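Local coordinates for protein levansucrase (Bacillus megaterium, PDB 3OM4) that belongs to the levansucrase/invertase family of enzymes and folds as a single-domain five-bladed beta-propeller, at residues A[46-49]-A[50-53]; A[34-37]-A[38-41]. The protein carries 1 engineered substitution. One frame throughout, in Å; residues are numbered along the deposited sequence.

Contact 1: residues A[46-49]-A[50-53]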
loop_
_atom_site.group_PDB
_atom_site.type_symbol
_atom_site.label_atom_id
_atom_site.label_comp_id
_atom_site.label_asym_id
_atom_site.label_seq_id
_atom_site.Cartn_x
_atom_site.Cartn_y
_atom_site.Cartn_z
ATOM N N LYS A 46 -7.250 -21.143 -6.977
ATOM C CA LYS A 46 -8.449 -21.398 -6.181
ATOM C C LYS A 46 -8.948 -20.126 -5.506
ATOM O O LYS A 46 -8.145 -19.268 -5.122
ATOM C CB LYS A 46 -8.139 -22.412 -5.080
ATOM C CG LYS A 46 -7.928 -23.845 -5.528
ATOM C CD LYS A 46 -7.612 -24.702 -4.310
ATOM C CE LYS A 46 -7.478 -26.171 -4.655
ATOM N NZ LYS A 46 -7.286 -26.984 -3.420
ATOM N N ASN A 47 -10.268 -20.020 -5.348
ATOM C CA ASN A 47 -10.859 -19.051 -4.428
ATOM C C ASN A 47 -10.460 -19.418 -3.004
ATOM O O ASN A 47 -10.181 -20.585 -2.715
ATOM C CB ASN A 47 -12.393 -19.070 -4.497
ATOM C CG ASN A 47 -12.946 -18.647 -5.850
ATOM O OD1 ASN A 47 -12.330 -17.882 -6.588
ATOM N ND2 ASN A 47 -14.134 -19.145 -6.172
ATOM N N ILE A 48 -10.445 -18.429 -2.114
ATOM C CA ILE A 48 -10.309 -18.692 -0.686
ATOM C C ILE A 48 -11.625 -19.306 -0.218
ATOM O O ILE A 48 -12.640 -18.617 -0.142
ATOM C CB ILE A 48 -10.004 -17.404 0.114
ATOM C CG1 ILE A 48 -8.789 -16.681 -0.481
ATOM C CG2 ILE A 48 -9.784 -17.728 1.591
ATOM C CD1 ILE A 48 -8.642 -15.241 -0.034
ATOM N N ALA A 49 -11.594 -20.605 0.080
ATOM C CA ALA A 49 -12.802 -21.369 0.407
ATOM C C ALA A 49 -13.568 -20.805 1.604
ATOM O O ALA A 49 -14.803 -20.799 1.615
ATOM C CB ALA A 49 -12.455 -22.837 0.640
ATOM N N SER A 50 -12.828 -20.324 2.598
ATOM C CA SER A 50 -13.417 -19.789 3.823
ATOM C C SER A 50 -13.919 -18.353 3.666
ATOM O O SER A 50 -14.602 -17.836 4.553
ATOM C CB SER A 50 -12.419 -19.873 4.980
ATOM O OG SER A 50 -11.337 -18.977 4.785
ATOM N N ALA A 51 -13.579 -17.719 2.542
ATOM C CA ALA A 51 -13.981 -16.337 2.274
ATOM C C ALA A 51 -15.454 -16.260 1.897
ATOM O O ALA A 51 -15.811 -16.002 0.745
ATOM C CB ALA A 51 -13.112 -15.719 1.190
ATOM N N LYS A 52 -16.298 -16.514 2.890
ATOM C CA LYS A 52 -17.737 -16.381 2.754
ATOM C C LYS A 52 -18.231 -15.396 3.802
ATOM O O LYS A 52 -17.642 -15.280 4.879
ATOM C CB LYS A 52 -18.417 -17.743 2.912
ATOM C CG LYS A 52 -18.147 -18.687 1.748
ATOM C CD LYS A 52 -18.528 -20.125 2.063
ATOM C CE LYS A 52 -18.521 -20.993 0.804
ATOM N NZ LYS A 52 -17.228 -20.939 0.047
ATOM N N GLY A 53 -19.297 -14.675 3.470
ATOM C CA GLY A 53 -19.892 -13.699 4.377
ATOM C C GLY A 53 -21.276 -13.312 3.900
ATOM O O GLY A 53 -21.745 -13.814 2.879
HETATM O O HOH W 1 -15.073 -18.673 -1.175
#
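Lys52 reaches back along its own chain to the carbonyl of Ala49, and the distances shorten toward its end. Lys52 CG passes 4.0 Å from Ala49 O, CD and CE run alongside it at a similar range, and NZ closes to 2.9 Å from Ala49 O in a hydrogen bond. The bond lies in the carbonyl plane with a C=O...N angle of 146°, which the extended chain achieves by bending at its last torsion (chi4 54°). NZ also forms a salt bridge with Asp62, so the ammonium joins the turn to strand 60-72. The turn is a type I beta turn from Ile48 to Ala51, closed by Ala51 N and Ile48 O at 3.0 Å, and it leads into the edge strand 52-54 of a propeller sheet. An inverse gamma turn centred on Ala51, with Lys52 N 2.7 Å from Ser50 O, completes the change of direction. A water donates to Ile48 O at 2.6 Å and has weak, long links to Ala51 O and Lys52 NZ. On the apolar side, Ile48 CB meets Ala51 CB at 3.7 Å, both side chains resting on Val65 and Phe105, while Ile48 CG2 lies 3.8 Å from Ser50 OG, which bonds to Trp117 O.

Contact 2: residues A[34-37]-A[38-41]; sequences QFKV and PAFD
Lys36 and Ala39 are joined through a water rather than directly. The lysine chain turns at its third torsion (chi3 79°), which carries its end along the backbone until Lys36 CE is 4.2 Å from Ala39 N. Lys36 NZ then donates to a water at 2.8 Å, and the same water accepts from Ala39 N at 3.1 Å; Asp33 adds a long, weak ion pair to the ammonium. Val37 comes next and carries the apolar part. Val37 CG1, placed anti to the backbone N (chi1 171°) and hence beside the carbonyl carbon, projects along the direction the chain takes: it meets Pro38 CD at 3.8 Å and Phe40 CE2 at 3.6 Å, the latter approach being oblique to the ring. Pro38 O, in turn, sits 3.3 Å above the plane of the Phe40 ring, over its centre. From Lys36 to Ala39 the backbone is polyproline-II-like. Val37, Pro38 and Phe40 all pack on Phe429 of strand 424-434, while the backbone of Val37 bonds to His381 of the neighbouring propeller sheet. Pro38 has no N-H to give and the segments share no direct hydrogen bond, so their mutual fit rests on methyl and ring packing and on the water bridge.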
loop_
_atom_site.group_PDB
_atom_site.type_symbol
_atom_site.label_atom_id
_atom_site.label_comp_id
_atom_site.label_asym_id
_atom_site.label_seq_id
_atom_site.Cartn_x
_atom_site.Cartn_y
_atom_site.Cartn_z
ATOM N N GLN A 34 14.099 -10.257 -14.557
ATOM C CA GLN A 34 14.572 -9.668 -13.303
ATOM C C GLN A 34 13.444 -8.923 -12.582
ATOM O O GLN A 34 13.424 -8.871 -11.350
ATOM C CB GLN A 34 15.766 -8.729 -13.534
ATOM C CG GLN A 34 16.342 -8.135 -12.239
ATOM C CD GLN A 34 17.479 -7.147 -12.459
ATOM O OE1 GLN A 34 17.987 -6.990 -13.568
ATOM N NE2 GLN A 34 17.880 -6.471 -11.387
ATOM N N PHE A 35 12.506 -8.369 -13.352
ATOM C CA PHE A 35 11.454 -7.498 -12.804
ATOM C C PHE A 35 10.023 -7.994 -13.019
ATOM O O PHE A 35 9.113 -7.612 -12.277
ATOM C CB PHE A 35 11.570 -6.091 -13.396
ATOM C CG PHE A 35 12.968 -5.555 -13.410
ATOM C CD1 PHE A 35 13.594 -5.178 -12.225
ATOM C CD2 PHE A 35 13.658 -5.422 -14.606
ATOM C CE1 PHE A 35 14.895 -4.681 -12.234
ATOM C CE2 PHE A 35 14.957 -4.922 -14.628
ATOM C CZ PHE A 35 15.575 -4.550 -13.440
ATOM N N LYS A 36 9.825 -8.807 -14.053
ATOM C CA LYS A 36 8.497 -9.307 -14.407
ATOM C C LYS A 36 7.915 -10.164 -13.290
ATOM O O LYS A 36 8.575 -11.074 -12.788
ATOM C CB LYS A 36 8.562 -10.124 -15.701
ATOM C CG LYS A 36 7.199 -10.514 -16.268
ATOM C CD LYS A 36 7.299 -11.689 -17.240
ATOM C CE LYS A 36 7.411 -13.018 -16.497
ATOM N NZ LYS A 36 7.430 -14.188 -17.419
ATOM N N VAL A 37 6.680 -9.856 -12.900
ATOM C CA VAL A 37 5.925 -10.705 -11.986
ATOM C C VAL A 37 5.830 -12.088 -12.646
ATOM O O VAL A 37 5.469 -12.179 -13.818
ATOM C CB VAL A 37 4.508 -10.123 -11.728
ATOM C CG1 VAL A 37 3.632 -11.106 -10.963
ATOM C CG2 VAL A 37 4.600 -8.796 -10.973
ATOM N N PRO A 38 6.183 -13.162 -11.910
ATOM C CA PRO A 38 6.117 -14.505 -12.495
ATOM C C PRO A 38 4.775 -14.809 -13.157
ATOM O O PRO A 38 3.728 -14.375 -12.669
ATOM C CB PRO A 38 6.307 -15.420 -11.285
ATOM C CG PRO A 38 7.131 -14.630 -10.351
ATOM C CD PRO A 38 6.730 -13.191 -10.541
ATOM N N ALA A 39 4.821 -15.539 -14.269
ATOM C CA ALA A 39 3.613 -16.080 -14.881
ATOM C C ALA A 39 3.014 -17.102 -13.925
ATOM O O ALA A 39 3.733 -17.937 -13.367
ATOM C CB ALA A 39 3.929 -16.728 -16.221
ATOM N N PHE A 40 1.703 -17.022 -13.723
ATOM C CA PHE A 40 1.025 -17.928 -12.803
ATOM C C PHE A 40 0.230 -19.006 -13.534
ATOM O O PHE A 40 -0.296 -18.772 -14.621
ATOM C CB PHE A 40 0.139 -17.141 -11.832
ATOM C CG PHE A 40 0.901 -16.168 -10.972
ATOM C CD1 PHE A 40 1.812 -16.625 -10.025
ATOM C CD2 PHE A 40 0.708 -14.799 -11.108
ATOM C CE1 PHE A 40 2.524 -15.732 -9.225
ATOM C CE2 PHE A 40 1.409 -13.894 -10.309
ATOM C CZ PHE A 40 2.319 -14.360 -9.366
ATOM N N ASP A 41 0.171 -20.192 -12.932
ATOM C CA ASP A 41 -0.520 -21.338 -13.515
ATOM C C ASP A 41 -2.023 -21.228 -13.269
ATOM O O ASP A 41 -2.495 -21.419 -12.143
ATOM C CB ASP A 41 0.044 -22.646 -12.939
ATOM C CG ASP A 41 -0.395 -23.882 -13.719
ATOM O OD1 ASP A 41 -1.408 -23.827 -14.449
ATOM O OD2 ASP A 41 0.280 -24.925 -13.589
HETATM O O HOH W 2 7.557 -16.290 -15.548
#

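In the fold
Both contacts lie in the long connection between helix 26-29 and strand 52-54, contact 2 first, with centres 24 Å apart and nearest atoms about 7 Å apart without touching. Contact 2 is a surface contact laid across two neighbouring sheets, the one ending in strand 371-382 and the one holding strands 392-398, 424-434 and 437-448. Contact 1 is partly buried; it joins another sheet by pairing of strand 52-54 with 60-72 and packs on 101-108, yet also reaches strands 424-434 and 437-448, which contact 2 meets as well. The halves of contact 2, extended over 36-40, meet through apolar packing and a water bridge, those of 46-53 chiefly through direct hydrogen bonds across a turn.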